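Local coordinates for aminotransferase (PDB 3IF2) that probably transfers amino groups between amino acids and keto acids, perhaps valine and pyruvate, using pyridoxal 5'-phosphate as its cofactor, at the interface of chains A and B. Numbering follows the deposited sequence. Chains: chain A/B, Aminotransferase.

The interface of chains A and B. Residues chain A 40-42, 275-276, 280-281, 283; chain B 79.
B:Tyr79 reaches across the two-fold dimer interface and lays its ring against A:Pro280, with its phenol hydroxyl directed at the cofactor site of chain A. Fold-type I aminotransferases characteristically build each active site from both subunits; here A:Lys276 is the lysine that forms the Schiff base with pyridoxal 5'-phosphate, and the tyrosine is the neighbour's contribution, one that binds the cofactor. Two-fold symmetry repeats the arrangement with the chains exchanged.

The apolar part of the contact is a CH-pi contact. A:Pro280 CB sits over the centre of one face of the B:Tyr79 ring, 3.6 Å from the centroid. Proline suits this place because its compact, rigid ring offers C-H groups to an aromatic face with little conformational freedom to lose. With chi1 at -73°, the tyrosine's CG lies beside its own backbone N and anti to the carbonyl carbon, which lays the ring beneath the proline's CB and points its hydroxyl toward A:Ser275 and A:Lys276.

A hydrogen bond across the contact joins the backbone N of B:Tyr79, as donor, to the side-chain amide oxygen OD1 of A:Asn41 at 3.0 Å. The donor is tilted 19° from the carbonyl plane. Asparagine fits here because its short side chain can present an acceptor to the partner's main chain, fixing the base of the tyrosine while the two side chains pass in opposite directions, with the amide turned steeply against the ring.

On the opposite flank, the guanidinium of A:Arg283 turns one face to the tyrosine's rim, its plane 58° from that of the ring. A bond within chain A restrains it: NE donates to the backbone O of A:Pro280 at 2.8 Å, nearly in the guanidinium plane, so the proline both caps the tyrosine's face and, through its carbonyl, positions the arginine. At the phenol end, B:Tyr79 OH lies 3.5 Å from A:Lys276 CE, the methylene carbon next to the lysine's amine.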
# COMPACT_ATOMS: atom_id res chain seq x y z
N GLY A 40 -18.46 -2.64 -5.40
CA GLY A 40 -18.04 -3.68 -4.46
C GLY A 40 -17.91 -3.18 -3.02
O GLY A 40 -17.37 -3.89 -2.17
N ASN A 41 -18.43 -1.98 -2.73
CA ASN A 41 -18.36 -1.41 -1.38
C ASN A 41 -19.39 -2.12 -0.51
O ASN A 41 -20.52 -2.30 -0.98
CB ASN A 41 -18.65 0.12 -1.38
CG ASN A 41 -18.07 0.84 -0.12
OD1 ASN A 41 -16.86 1.08 -0.03
ND2 ASN A 41 -18.94 1.23 0.82
N PRO A 42 -19.03 -2.55 0.73
CA PRO A 42 -20.05 -3.16 1.64
C PRO A 42 -21.13 -2.17 2.08
O PRO A 42 -20.91 -0.97 2.03
CB PRO A 42 -19.23 -3.54 2.86
CG PRO A 42 -18.15 -2.47 2.89
CD PRO A 42 -17.75 -2.38 1.44
N SER A 275 -12.16 -5.27 5.16
CA SER A 275 -13.00 -4.48 4.25
C SER A 275 -14.48 -4.85 4.30
O SER A 275 -15.35 -3.98 4.45
CB SER A 275 -12.49 -4.59 2.81
OG SER A 275 -11.17 -4.12 2.73
N LYS A 276 -14.75 -6.14 4.27
CA LYS A 276 -16.14 -6.61 4.19
C LYS A 276 -16.86 -6.78 5.52
O LYS A 276 -18.04 -7.12 5.52
CB LYS A 276 -16.21 -7.81 3.24
CG LYS A 276 -15.46 -7.57 1.87
CD LYS A 276 -16.03 -6.41 1.02
CE LYS A 276 -15.12 -6.04 -0.15
NZ LYS A 276 -14.60 -7.22 -0.87
N PRO A 280 -13.43 -0.90 4.77
CA PRO A 280 -12.63 -0.91 3.56
C PRO A 280 -11.73 0.30 3.41
O PRO A 280 -10.67 0.19 2.79
CB PRO A 280 -13.68 -0.94 2.45
CG PRO A 280 -14.79 -0.16 3.02
CD PRO A 280 -14.84 -0.61 4.44
N GLY A 281 -12.13 1.43 3.99
CA GLY A 281 -11.36 2.66 3.92
C GLY A 281 -10.03 2.61 4.65
O GLY A 281 -9.13 3.38 4.33
N ARG A 283 -8.01 -0.19 4.66
CA ARG A 283 -7.07 -1.00 3.88
C ARG A 283 -6.25 -1.97 4.72
O ARG A 283 -5.04 -1.82 4.81
CB ARG A 283 -6.13 -0.10 3.02
CG ARG A 283 -6.76 1.06 2.24
CD ARG A 283 -7.47 0.70 0.94
NE ARG A 283 -8.40 -0.36 1.16
CZ ARG A 283 -8.37 -1.60 0.66
NH1 ARG A 283 -7.56 -2.02 -0.32
NH2 ARG A 283 -9.30 -2.40 1.15
N TYR B 79 -14.50 2.85 0.54
CA TYR B 79 -13.28 2.94 -0.25
C TYR B 79 -13.19 4.35 -0.80
O TYR B 79 -14.22 4.91 -1.20
CB TYR B 79 -13.33 2.03 -1.50
CG TYR B 79 -13.20 0.56 -1.26
CD1 TYR B 79 -11.96 -0.01 -0.99
CD2 TYR B 79 -14.30 -0.28 -1.37
CE1 TYR B 79 -11.83 -1.38 -0.78
CE2 TYR B 79 -14.19 -1.65 -1.16
CZ TYR B 79 -12.93 -2.19 -0.87
OH TYR B 79 -12.79 -3.53 -0.67